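Local coordinates for hydrolase (Rhizobium meliloti, PDB 5HOE), which probably hydrolyses ester bonds, acting as an octameric carbohydrate acetylesterase of the GDSL-like (SGNH) hydrolase family, at residues K16-C21 / G59-E64; S68-S73 / I103-N108; D109-F114 / E165-G170. One frame throughout, in Å; residues are numbered along the deposited sequence.

Interaction 1: K16-C21 / G59-E64; sequences KRSVLC and GYHIIE
K16 precedes the first bridged pair of two parallel strands whose axes approach to 4.6 Å and whose N-to-C directions diverge by 22°. Its CG stands anti to the backbone N (chi1 -164°), so the aliphatic chain runs over the G59 carbonyl, while CD rests against H61 CB where the side chains cross at about a right angle. The ammonium at its tip bonds to the D58 carbonyl. At R17 the backbone ladder begins: its N donates to G59 O, and R17 O accepts from H61 N at 2.8 Å. The R17 side chain starts from the crowded position between backbone N and carbonyl carbon, which lays CG over one face of the Y60 ring as a CH-pi contact, 3.7 Å from CG to the ring centroid. CD continues across the ring toward CZ, so the side chains lie alongside; F230 touches both. S18, on the other face of the sheet, turns OG toward the edge of the H61 ring, where it makes a weak hydrogen bond with ND1 at 3.5 Å. V19 binds H61 O and I63 N through its own N and O, and its CG2 reaches the rim of the Y60 ring. L20 sends CD1 to I63 CG2, 3.7 Å away; L92 of helix 84-95 packs on L20 and H95 on I63. C21 N closes the ladder on I63 O at 2.8 Å, nearly along the C=O axis, while SG lies toward I62 and helix 48-56. Since R17, V19 and C21 donate and R17 and V19 accept, this is the ladder of a regular parallel sheet. With helix 48-56 linking strands 17-23 and 60-66, the arrangement is the first beta-alpha-beta crossover of the alpha/beta/alpha SGNH hydrolase fold.

Interaction 2: S68-S73 / I103-N108; sequences SARTTS and IMLGTN. With PO4 (phosphate ion), chain E.
A loop after strand 60-66 meets the chain where it leaves strand 100-104, with T71 and N108 the closest pair of CA atoms at 5.3 Å. G106, at phi 132°, turns the chain after L105 so that N108 comes round to face the R70 carbonyl. There N108 ND2 donates to R70 O at 2.9 Å in an almost straight bond; R70 O lies in the amide plane, although the donor stands above the carbonyl plane. A water donates to the same R70 O at 2.7 Å and accepts from G106 N and N108 N, tying the turn to the opposite loop. The L105 isobutyl group wedges between R70 and T72: CD2 touches R70 CG at 3.9 Å and CB meets T72 CG2. The R70 guanidinium bonds through NH1 to the G23 carbonyl. The second N-H of N108 goes straight to phosphate O1, 2.9 Å from ND2, and A69 N donates to that same oxygen. S25 N and H209 NE2 also bind the ion. R70 O thus fixes the rotation of the amide, and the convergence of N-H groups is consistent with the oxyanion hole of SGNH hydrolases, where N108 would probably help stabilise negative charge.

Interaction 3: D109-F114 / E165-G170; sequences DTKSYF and EGMFGG
G166 lies in the last turn of helix 162-167, whose C-terminal end docks on the loop leading on from the G106-D109 (GTND) motif of the SGNH family. Its carbonyl O is gripped twice, by G169 N, three residues on, and, in the carbonyl plane, by S112 OG at 2.9 Å. That hydroxyl occupies the crowded position between backbone N and carbonyl carbon (chi1 60°), which swings it to the helix end. M167 O takes S112 N at 2.8 Å, the donor above the carbonyl plane. The thioether of M167 runs alongside the extended K111 chain, SD lying 3.7 Å from K111 CE, and Y119 of a neighbouring subunit packs on both M167 and S112. F168, the first to leave helical geometry, turns its ring beneath the same lysine: K111 CG sits over one face in a CH-pi contact, 4.0 Å from the centroid, while T110 OG1, hydrogen-bonded to T107 O, approaches the ring edge in plane. Resting against sulfur and ring, the K111 side chain ends about 4 Å from the bound phosphate, where its charge could draw anions. At G169 the carbonyl O and T110 O each accept from one bridging water, 2.7 Å from either oxygen.

Interaction 2 is the buried one, near the middle of the chain; interactions 1 and 3 are partly buried and lie on opposite sides of the chain's centre, about 33 Å apart between centres. Interactions 1 and 2 share the central sheet, one as a ladder of backbone bonds, the other in the loops at strand ends, where a single amide, a water and an anion take over. Interaction 3 continues directly from interaction 2 along the chain, and they touch: T72 OG1 lies 2.6 Å from D109 OD2, a probable hydrogen bond, and F168 packs on T107 O. Here carbonyls at a helix end do the accepting, beside a neighbouring subunit.

Interaction 1: K16-C21 / G59-E64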
ATOM      1  N   LYS A  16     -26.637  25.256  25.583  1.00 46.88           N
ATOM      2  CA  LYS A  16     -25.546  25.819  24.799  1.00 46.44           C
ATOM      3  C   LYS A  16     -25.428  25.081  23.478  1.00 42.98           C
ATOM      4  O   LYS A  16     -25.787  23.911  23.376  1.00 45.65           O
ATOM      5  CB  LYS A  16     -24.231  25.701  25.563  1.00 49.30           C
ATOM      6  CG  LYS A  16     -23.124  26.589  24.993  1.00 51.55           C
ATOM      7  CD  LYS A  16     -21.970  26.792  25.963  1.00 53.68           C
ATOM      8  CE  LYS A  16     -22.437  27.284  27.320  1.00 55.49           C
ATOM      9  NZ  LYS A  16     -23.554  28.268  27.234  1.00 57.25           N
ATOM     10  N   ARG A  17     -24.923  25.752  22.454  1.00 36.61           N
ATOM     11  CA  ARG A  17     -24.700  25.083  21.183  1.00 33.68           C
ATOM     12  C   ARG A  17     -23.259  25.248  20.745  1.00 27.97           C
ATOM     13  O   ARG A  17     -22.643  26.298  20.946  1.00 27.47           O
ATOM     14  CB  ARG A  17     -25.650  25.555  20.106  1.00 38.50           C
ATOM     15  CG  ARG A  17     -25.882  27.045  20.059  1.00 43.59           C
ATOM     16  CD  ARG A  17     -27.214  27.402  19.410  1.00 45.32           C
ATOM     17  NE  ARG A  17     -27.991  26.224  19.031  1.00 47.20           N
ATOM     18  CZ  ARG A  17     -29.318  26.180  18.974  1.00 47.51           C
ATOM     19  NH1 ARG A  17     -29.913  25.045  18.623  1.00 47.39           N
ATOM     20  NH2 ARG A  17     -30.051  27.251  19.269  1.00 50.02           N
ATOM     21  N   SER A  18     -22.744  24.186  20.151  1.00 23.84           N
ATOM     22  CA  SER A  18     -21.342  24.072  19.795  1.00 21.52           C
ATOM     23  C   SER A  18     -21.177  24.184  18.289  1.00 18.71           C
ATOM     24  O   SER A  18     -21.957  23.603  17.510  1.00 17.72           O
ATOM     25  CB  SER A  18     -20.796  22.739  20.311  1.00 24.25           C
ATOM     26  OG  SER A  18     -20.777  22.778  21.728  1.00 27.53           O
ATOM     27  N   VAL A  19     -20.174  24.962  17.892  1.00 16.73           N
ATOM     28  CA  VAL A  19     -19.896  25.253  16.497  1.00 17.74           C
ATOM     29  C   VAL A  19     -18.417  24.974  16.226  1.00 16.67           C
ATOM     30  O   VAL A  19     -17.541  25.624  16.812  1.00 17.96           O
ATOM     31  CB  VAL A  19     -20.246  26.706  16.139  1.00 18.86           C
ATOM     32  CG1 VAL A  19     -20.010  26.933  14.664  1.00 20.32           C
ATOM     33  CG2 VAL A  19     -21.703  27.023  16.519  1.00 18.21           C
ATOM     34  N   LEU A  20     -18.145  24.030  15.324  1.00 16.37           N
ATOM     35  CA  LEU A  20     -16.788  23.679  14.927  1.00 16.76           C
ATOM     36  C   LEU A  20     -16.397  24.478  13.688  1.00 15.03           C
ATOM     37  O   LEU A  20     -17.105  24.450  12.679  1.00 16.83           O
ATOM     38  CB  LEU A  20     -16.725  22.183  14.602  1.00 16.32           C
ATOM     39  CG  LEU A  20     -15.410  21.685  13.964  1.00 18.95           C
ATOM     40  CD1 LEU A  20     -14.276  21.914  14.919  1.00 21.52           C
ATOM     41  CD2 LEU A  20     -15.476  20.210  13.552  1.00 20.91           C
ATOM     42  N   CYS A  21     -15.260  25.169  13.757  1.00 15.35           N
ATOM     43  CA  CYS A  21     -14.780  25.987  12.646  1.00 15.16           C
ATOM     44  C   CYS A  21     -13.575  25.306  11.990  1.00 13.59           C
ATOM     45  O   CYS A  21     -12.472  25.312  12.537  1.00 16.62           O
ATOM     46  CB  CYS A  21     -14.426  27.378  13.145  1.00 15.87           C
ATOM     47  SG  CYS A  21     -15.821  28.240  13.928  1.00 17.48           S
ATOM     48  N   GLY A  59     -24.130  31.867  24.734  1.00 32.99           N
ATOM     49  CA  GLY A  59     -24.893  30.686  24.385  1.00 31.52           C
ATOM     50  C   GLY A  59     -24.233  29.787  23.362  1.00 30.10           C
ATOM     51  O   GLY A  59     -24.816  28.773  22.964  1.00 29.32           O
ATOM     52  N   TYR A  60     -23.030  30.141  22.908  1.00 27.88           N
ATOM     53  CA  TYR A  60     -22.337  29.399  21.863  1.00 24.90           C
ATOM     54  C   TYR A  60     -20.935  29.050  22.324  1.00 25.01           C
ATOM     55  O   TYR A  60     -20.259  29.865  22.955  1.00 27.70           O
ATOM     56  CB  TYR A  60     -22.254  30.217  20.577  1.00 24.34           C
ATOM     57  CG  TYR A  60     -23.577  30.340  19.856  1.00 23.21           C
ATOM     58  CD1 TYR A  60     -24.517  31.283  20.252  1.00 23.81           C
ATOM     59  CD2 TYR A  60     -23.884  29.524  18.777  1.00 24.74           C
ATOM     60  CE1 TYR A  60     -25.722  31.406  19.602  1.00 25.31           C
ATOM     61  CE2 TYR A  60     -25.087  29.635  18.117  1.00 25.55           C
ATOM     62  CZ  TYR A  60     -26.005  30.581  18.533  1.00 27.15           C
ATOM     63  OH  TYR A  60     -27.219  30.712  17.893  1.00 30.96           O
ATOM     64  N   HIS A  61     -20.512  27.829  22.005  1.00 22.86           N
ATOM     65  CA  HIS A  61     -19.167  27.346  22.268  1.00 21.70           C
ATOM     66  C   HIS A  61     -18.485  27.105  20.926  1.00 17.90           C
ATOM     67  O   HIS A  61     -18.922  26.254  20.144  1.00 18.04           O
ATOM     68  CB  HIS A  61     -19.224  26.068  23.103  1.00 25.37           C
ATOM     69  CG  HIS A  61     -17.917  25.354  23.216  1.00 30.03           C
ATOM     70  ND1 HIS A  61     -17.762  24.031  22.859  1.00 32.22           N
ATOM     71  CD2 HIS A  61     -16.699  25.777  23.634  1.00 32.95           C
ATOM     72  CE1 HIS A  61     -16.508  23.666  23.064  1.00 34.23           C
ATOM     73  NE2 HIS A  61     -15.841  24.706  23.529  1.00 35.16           N
ATOM     74  N   ILE A  62     -17.432  27.864  20.661  1.00 19.82           N
ATOM     75  CA  ILE A  62     -16.722  27.829  19.387  1.00 19.32           C
ATOM     76  C   ILE A  62     -15.492  26.951  19.545  1.00 18.54           C
ATOM     77  O   ILE A  62     -14.706  27.131  20.483  1.00 20.40           O
ATOM     78  CB  ILE A  62     -16.344  29.246  18.916  1.00 23.20           C
ATOM     79  CG1 ILE A  62     -17.484  29.866  18.108  1.00 26.57           C
ATOM     80  CG2 ILE A  62     -15.104  29.240  18.010  1.00 26.38           C
ATOM     81  CD1 ILE A  62     -18.722  30.090  18.871  1.00 26.31           C
ATOM     82  N   ILE A  63     -15.309  26.024  18.607  1.00 17.18           N
ATOM     83  CA  ILE A  63     -14.162  25.125  18.562  1.00 16.57           C
ATOM     84  C   ILE A  63     -13.374  25.458  17.302  1.00 16.99           C
ATOM     85  O   ILE A  63     -13.934  25.475  16.198  1.00 18.54           O
ATOM     86  CB  ILE A  63     -14.629  23.662  18.527  1.00 17.18           C
ATOM     87  CG1 ILE A  63     -15.471  23.332  19.763  1.00 21.19           C
ATOM     88  CG2 ILE A  63     -13.443  22.710  18.423  1.00 17.82           C
ATOM     89  CD1 ILE A  63     -16.472  22.274  19.522  1.00 23.48           C
ATOM     90  N   GLU A  64     -12.102  25.782  17.468  1.00 17.83           N
ATOM     91  CA  GLU A  64     -11.244  26.151  16.351  1.00 17.54           C
ATOM     92  C   GLU A  64     -10.447  24.941  15.879  1.00 15.57           C
ATOM     93  O   GLU A  64      -9.744  24.296  16.676  1.00 17.83           O
ATOM     94  CB  GLU A  64     -10.284  27.254  16.782  1.00 17.74           C
ATOM     95  CG  GLU A  64     -10.977  28.508  17.276  1.00 18.71           C
ATOM     96  CD  GLU A  64      -9.980  29.577  17.632  1.00 19.61           C
ATOM     97  OE1 GLU A  64      -9.424  29.543  18.746  1.00 20.46           O
ATOM     98  OE2 GLU A  64      -9.727  30.433  16.782  1.00 20.44           O
TER

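Interaction 2: S68-S73 / I103-N108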
ATOM      1  N   SER A  68      -2.859  25.945   8.813  1.00 14.78           N
ATOM      2  CA  SER A  68      -2.246  26.572   7.650  1.00 13.74           C
ATOM      3  C   SER A  68      -1.921  25.533   6.584  1.00 14.84           C
ATOM      4  O   SER A  68      -1.484  24.422   6.892  1.00 15.31           O
ATOM      5  CB  SER A  68      -0.971  27.291   8.080  1.00 16.93           C
ATOM      6  OG  SER A  68      -1.300  28.358   8.958  1.00 18.89           O
ATOM      7  N   ALA A  69      -2.149  25.905   5.324  1.00 13.73           N
ATOM      8  CA  ALA A  69      -1.868  25.097   4.130  1.00 14.62           C
ATOM      9  C   ALA A  69      -2.825  23.920   3.925  1.00 14.30           C
ATOM     10  O   ALA A  69      -2.652  23.138   2.957  1.00 14.29           O
ATOM     11  CB  ALA A  69      -0.406  24.639   4.045  1.00 15.35           C
ATOM     12  N   ARG A  70      -3.862  23.796   4.746  1.00 12.46           N
ATOM     13  CA  ARG A  70      -4.812  22.688   4.616  1.00 11.47           C
ATOM     14  C   ARG A  70      -5.622  22.773   3.332  1.00 11.33           C
ATOM     15  O   ARG A  70      -6.098  23.849   2.935  1.00 12.63           O
ATOM     16  CB  ARG A  70      -5.772  22.667   5.815  1.00 14.22           C
ATOM     17  CG  ARG A  70      -6.856  21.588   5.737  1.00 14.82           C
ATOM     18  CD  ARG A  70      -7.717  21.607   6.963  1.00 12.78           C
ATOM     19  NE  ARG A  70      -7.186  20.777   8.022  1.00 14.10           N
ATOM     20  CZ  ARG A  70      -7.376  20.983   9.323  1.00 12.68           C
ATOM     21  NH1 ARG A  70      -8.011  22.055   9.795  1.00 13.43           N
ATOM     22  NH2 ARG A  70      -6.911  20.100  10.175  1.00 13.25           N
ATOM     23  N   THR A  71      -5.781  21.615   2.686  1.00 11.88           N
ATOM     24  CA  THR A  71      -6.601  21.437   1.487  1.00 11.41           C
ATOM     25  C   THR A  71      -7.937  20.763   1.843  1.00 11.93           C
ATOM     26  O   THR A  71      -8.106  20.185   2.920  1.00 13.36           O
ATOM     27  CB  THR A  71      -5.883  20.534   0.491  1.00 12.23           C
ATOM     28  OG1 THR A  71      -5.838  19.184   1.001  1.00 14.34           O
ATOM     29  CG2 THR A  71      -4.481  21.041   0.179  1.00 14.80           C
ATOM     30  N   THR A  72      -8.866  20.741   0.884  1.00 13.19           N
ATOM     31  CA  THR A  72     -10.104  19.987   1.116  1.00 13.03           C
ATOM     32  C   THR A  72      -9.822  18.477   1.249  1.00 14.57           C
ATOM     33  O   THR A  72     -10.200  17.831   2.245  1.00 14.36           O
ATOM     34  CB  THR A  72     -11.143  20.231   0.001  1.00 13.92           C
ATOM     35  OG1 THR A  72     -10.677  19.720  -1.253  1.00 15.22           O
ATOM     36  CG2 THR A  72     -11.532  21.695  -0.127  1.00 14.78           C
ATOM     37  N   SER A  73      -9.147  17.895   0.242  1.00 15.25           N
ATOM     38  CA  SER A  73      -9.059  16.444   0.126  1.00 14.07           C
ATOM     39  C   SER A  73      -7.816  15.998  -0.616  1.00 15.31           C
ATOM     40  O   SER A  73      -7.817  14.915  -1.226  1.00 17.04           O
ATOM     41  CB  SER A  73     -10.280  15.888  -0.597  1.00 15.26           C
ATOM     42  OG  SER A  73     -10.442  16.476  -1.881  1.00 17.33           O
ATOM     43  N   ILE A 103     -17.190  25.237   7.403  1.00 13.80           N
ATOM     44  CA  ILE A 103     -16.048  24.781   6.618  1.00 13.04           C
ATOM     45  C   ILE A 103     -15.659  25.884   5.654  1.00 13.89           C
ATOM     46  O   ILE A 103     -16.429  26.210   4.743  1.00 15.17           O
ATOM     47  CB  ILE A 103     -16.360  23.503   5.825  1.00 14.05           C
ATOM     48  CG1 ILE A 103     -17.005  22.439   6.724  1.00 16.12           C
ATOM     49  CG2 ILE A 103     -15.071  22.979   5.220  1.00 14.98           C
ATOM     50  CD1 ILE A 103     -17.406  21.162   5.990  1.00 18.45           C
ATOM     51  N   MET A 104     -14.458  26.443   5.827  1.00 14.23           N
ATOM     52  CA  MET A 104     -13.922  27.426   4.889  1.00 16.02           C
ATOM     53  C   MET A 104     -12.583  26.881   4.384  1.00 14.33           C
ATOM     54  O   MET A 104     -11.553  27.026   5.049  1.00 15.41           O
ATOM     55  CB  MET A 104     -13.775  28.825   5.495  1.00 17.93           C
ATOM     56  CG  MET A 104     -13.375  29.857   4.411  1.00 19.59           C
ATOM     57  SD  MET A 104     -13.474  31.619   4.843  1.00 23.27           S
ATOM     58  CE  MET A 104     -12.437  31.526   6.267  1.00 18.01           C
ATOM     59  N   LEU A 105     -12.609  26.234   3.219  1.00 13.47           N
ATOM     60  CA  LEU A 105     -11.421  25.635   2.615  1.00 13.14           C
ATOM     61  C   LEU A 105     -11.557  25.748   1.107  1.00 13.49           C
ATOM     62  O   LEU A 105     -12.655  25.954   0.580  1.00 14.59           O
ATOM     63  CB  LEU A 105     -11.317  24.149   2.988  1.00 14.44           C
ATOM     64  CG  LEU A 105     -10.895  23.815   4.406  1.00 13.67           C
ATOM     65  CD1 LEU A 105     -11.051  22.323   4.744  1.00 13.43           C
ATOM     66  CD2 LEU A 105      -9.482  24.300   4.632  1.00 12.67           C
ATOM     67  N   GLY A 106     -10.438  25.527   0.413  1.00 13.86           N
ATOM     68  CA  GLY A 106     -10.413  25.473  -1.030  1.00 14.08           C
ATOM     69  C   GLY A 106      -9.302  26.311  -1.633  1.00 12.73           C
ATOM     70  O   GLY A 106      -8.796  26.012  -2.727  1.00 14.04           O
ATOM     71  N   THR A 107      -8.907  27.368  -0.924  1.00 14.03           N
ATOM     72  CA  THR A 107      -7.846  28.224  -1.439  1.00 13.98           C
ATOM     73  C   THR A 107      -6.578  27.424  -1.725  1.00 13.97           C
ATOM     74  O   THR A 107      -5.938  27.608  -2.768  1.00 14.32           O
ATOM     75  CB  THR A 107      -7.549  29.350  -0.461  1.00 14.64           C
ATOM     76  OG1 THR A 107      -8.736  30.114  -0.228  1.00 16.07           O
ATOM     77  CG2 THR A 107      -6.442  30.255  -1.011  1.00 18.21           C
ATOM     78  N   ASN A 108      -6.216  26.497  -0.832  1.00 12.43           N
ATOM     79  CA  ASN A 108      -4.950  25.798  -1.039  1.00 11.65           C
ATOM     80  C   ASN A 108      -5.037  24.768  -2.148  1.00 12.34           C
ATOM     81  O   ASN A 108      -4.014  24.464  -2.774  1.00 14.49           O
ATOM     82  CB  ASN A 108      -4.435  25.222   0.272  1.00 12.48           C
ATOM     83  CG  ASN A 108      -4.039  26.308   1.215  1.00 13.00           C
ATOM     84  OD1 ASN A 108      -3.341  27.253   0.808  1.00 16.47           O
ATOM     85  ND2 ASN A 108      -4.486  26.225   2.457  1.00 13.34           N
TER
HETATM   86  P   PO4 E 301      -2.503  29.147   3.556  1.00 30.84           P
HETATM   87  O1  PO4 E 301      -3.487  28.233   4.230  1.00 20.59           O
HETATM   88  O2  PO4 E 301      -3.225  29.994   2.542  1.00 63.45           O
HETATM   89  O3  PO4 E 301      -1.628  29.991   4.448  1.00 23.18           O
HETATM   90  O4  PO4 E 301      -1.418  28.359   2.895  1.00 26.60           O
HETATM   91  O   HOH W   1      -7.763  25.531   1.616  1.00 13.84           O

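Interaction 3: D109-F114 / E165-G170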
ATOM      1  N   ASP A 109      -6.234  24.274  -2.451  1.00 13.28           N
ATOM      2  CA  ASP A 109      -6.380  23.380  -3.585  1.00 12.23           C
ATOM      3  C   ASP A 109      -6.053  24.060  -4.920  1.00 12.66           C
ATOM      4  O   ASP A 109      -5.842  23.354  -5.923  1.00 14.04           O
ATOM      5  CB  ASP A 109      -7.823  22.903  -3.687  1.00 13.42           C
ATOM      6  CG  ASP A 109      -8.314  22.104  -2.479  1.00 14.33           C
ATOM      7  OD1 ASP A 109      -8.114  22.504  -1.300  1.00 15.00           O
ATOM      8  OD2 ASP A 109      -9.007  21.100  -2.743  1.00 17.68           O
ATOM      9  N   THR A 110      -6.049  25.398  -4.971  1.00 14.11           N
ATOM     10  CA  THR A 110      -5.743  26.134  -6.195  1.00 14.52           C
ATOM     11  C   THR A 110      -4.247  26.278  -6.454  1.00 14.71           C
ATOM     12  O   THR A 110      -3.878  26.860  -7.482  1.00 14.36           O
ATOM     13  CB  THR A 110      -6.373  27.540  -6.194  1.00 14.79           C
ATOM     14  OG1 THR A 110      -5.630  28.440  -5.346  1.00 14.77           O
ATOM     15  CG2 THR A 110      -7.871  27.504  -5.788  1.00 17.19           C
ATOM     16  N   LYS A 111      -3.383  25.768  -5.577  1.00 13.55           N
ATOM     17  CA  LYS A 111      -1.947  25.883  -5.797  1.00 13.27           C
ATOM     18  C   LYS A 111      -1.527  25.185  -7.087  1.00 14.95           C
ATOM     19  O   LYS A 111      -2.131  24.196  -7.523  1.00 15.26           O
ATOM     20  CB  LYS A 111      -1.188  25.305  -4.605  1.00 14.56           C
ATOM     21  CG  LYS A 111      -1.274  26.163  -3.322  1.00 14.27           C
ATOM     22  CD  LYS A 111      -0.513  25.513  -2.181  1.00 13.31           C
ATOM     23  CE  LYS A 111      -0.558  26.340  -0.903  1.00 16.13           C
ATOM     24  NZ  LYS A 111       0.186  25.675   0.192  1.00 19.22           N
ATOM     25  N   SER A 112      -0.471  25.737  -7.695  1.00 15.78           N
ATOM     26  CA  SER A 112      -0.026  25.314  -9.018  1.00 16.48           C
ATOM     27  C   SER A 112       0.243  23.807  -9.074  1.00 17.35           C
ATOM     28  O   SER A 112      -0.187  23.121 -10.009  1.00 21.29           O
ATOM     29  CB  SER A 112       1.226  26.099  -9.385  1.00 17.22           C
ATOM     30  OG  SER A 112       2.266  25.849  -8.438  1.00 18.50           O
ATOM     31  N   TYR A 113       0.947  23.268  -8.084  1.00 15.62           N
ATOM     32  CA  TYR A 113       1.387  21.874  -8.136  1.00 15.96           C
ATOM     33  C   TYR A 113       0.274  20.859  -7.860  1.00 16.72           C
ATOM     34  O   TYR A 113       0.528  19.660  -7.993  1.00 18.80           O
ATOM     35  CB  TYR A 113       2.555  21.669  -7.177  1.00 16.38           C
ATOM     36  CG  TYR A 113       2.318  22.066  -5.733  1.00 16.73           C
ATOM     37  CD1 TYR A 113       1.640  21.222  -4.869  1.00 17.02           C
ATOM     38  CD2 TYR A 113       2.809  23.256  -5.220  1.00 17.98           C
ATOM     39  CE1 TYR A 113       1.434  21.562  -3.531  1.00 17.85           C
ATOM     40  CE2 TYR A 113       2.622  23.597  -3.892  1.00 18.35           C
ATOM     41  CZ  TYR A 113       1.935  22.748  -3.049  1.00 16.16           C
ATOM     42  OH  TYR A 113       1.750  23.096  -1.727  1.00 18.41           O
ATOM     43  N   PHE A 114      -0.952  21.281  -7.528  1.00 14.90           N
ATOM     44  CA  PHE A 114      -2.038  20.307  -7.395  1.00 15.22           C
ATOM     45  C   PHE A 114      -2.821  20.080  -8.695  1.00 18.05           C
ATOM     46  O   PHE A 114      -3.468  19.036  -8.840  1.00 18.55           O
ATOM     47  CB  PHE A 114      -3.037  20.736  -6.317  1.00 14.81           C
ATOM     48  CG  PHE A 114      -2.530  20.604  -4.892  1.00 15.13           C
ATOM     49  CD1 PHE A 114      -2.002  19.413  -4.422  1.00 14.74           C
ATOM     50  CD2 PHE A 114      -2.650  21.678  -4.008  1.00 15.06           C
ATOM     51  CE1 PHE A 114      -1.578  19.311  -3.113  1.00 15.15           C
ATOM     52  CE2 PHE A 114      -2.228  21.583  -2.696  1.00 15.59           C
ATOM     53  CZ  PHE A 114      -1.701  20.413  -2.234  1.00 15.87           C
ATOM     54  N   GLU A 165       3.806  33.735  -5.661  1.00 14.81           N
ATOM     55  CA  GLU A 165       3.253  33.803  -7.009  1.00 16.88           C
ATOM     56  C   GLU A 165       3.376  32.464  -7.734  1.00 15.62           C
ATOM     57  O   GLU A 165       2.424  32.005  -8.388  1.00 17.91           O
ATOM     58  CB  GLU A 165       3.923  34.915  -7.817  1.00 22.18           C
ATOM     59  CG  GLU A 165       3.318  35.033  -9.182  1.00 27.99           C
ATOM     60  CD  GLU A 165       3.547  36.371  -9.845  1.00 33.24           C
ATOM     61  OE1 GLU A 165       4.258  37.243  -9.280  1.00 35.53           O
ATOM     62  OE2 GLU A 165       2.996  36.544 -10.955  1.00 36.34           O
ATOM     63  N   GLY A 166       4.540  31.820  -7.639  1.00 15.04           N
ATOM     64  CA  GLY A 166       4.682  30.492  -8.219  1.00 15.51           C
ATOM     65  C   GLY A 166       3.788  29.469  -7.544  1.00 14.98           C
ATOM     66  O   GLY A 166       3.191  28.614  -8.200  1.00 14.92           O
ATOM     67  N   MET A 167       3.681  29.556  -6.224  1.00 14.35           N
ATOM     68  CA  MET A 167       2.875  28.609  -5.460  1.00 12.79           C
ATOM     69  C   MET A 167       1.427  28.615  -5.922  1.00 14.15           C
ATOM     70  O   MET A 167       0.784  27.564  -5.966  1.00 14.93           O
ATOM     71  CB  MET A 167       2.941  28.977  -3.976  1.00 14.34           C
ATOM     72  CG  MET A 167       2.411  27.927  -3.061  1.00 15.61           C
ATOM     73  SD  MET A 167       2.450  28.440  -1.321  1.00 17.92           S
ATOM     74  CE  MET A 167       4.225  28.623  -1.054  1.00 17.54           C
ATOM     75  N   PHE A 168       0.900  29.796  -6.274  1.00 14.68           N
ATOM     76  CA  PHE A 168      -0.497  29.957  -6.666  1.00 14.53           C
ATOM     77  C   PHE A 168      -0.691  30.213  -8.163  1.00 16.73           C
ATOM     78  O   PHE A 168      -1.770  30.659  -8.581  1.00 16.86           O
ATOM     79  CB  PHE A 168      -1.174  31.032  -5.811  1.00 14.56           C
ATOM     80  CG  PHE A 168      -1.461  30.564  -4.411  1.00 12.95           C
ATOM     81  CD1 PHE A 168      -2.601  29.825  -4.139  1.00 14.88           C
ATOM     82  CD2 PHE A 168      -0.601  30.857  -3.365  1.00 13.39           C
ATOM     83  CE1 PHE A 168      -2.851  29.370  -2.874  1.00 14.77           C
ATOM     84  CE2 PHE A 168      -0.870  30.402  -2.087  1.00 15.17           C
ATOM     85  CZ  PHE A 168      -2.001  29.681  -1.840  1.00 16.73           C
ATOM     86  N   GLY A 169       0.298  29.878  -8.981  1.00 16.03           N
ATOM     87  CA  GLY A 169       0.151  29.985 -10.427  1.00 18.45           C
ATOM     88  C   GLY A 169      -1.097  29.309 -10.952  1.00 19.17           C
ATOM     89  O   GLY A 169      -1.339  28.138 -10.662  1.00 17.54           O
ATOM     90  N   GLY A 170      -1.909  30.037 -11.710  1.00 19.36           N
ATOM     91  CA  GLY A 170      -3.178  29.517 -12.175  1.00 19.07           C
ATOM     92  C   GLY A 170      -4.299  29.562 -11.159  1.00 18.01           C
ATOM     93  O   GLY A 170      -5.448  29.263 -11.520  1.00 19.58           O
TER
HETATM   94  O   HOH W   2      -3.366  26.460 -10.151  1.00 18.17           O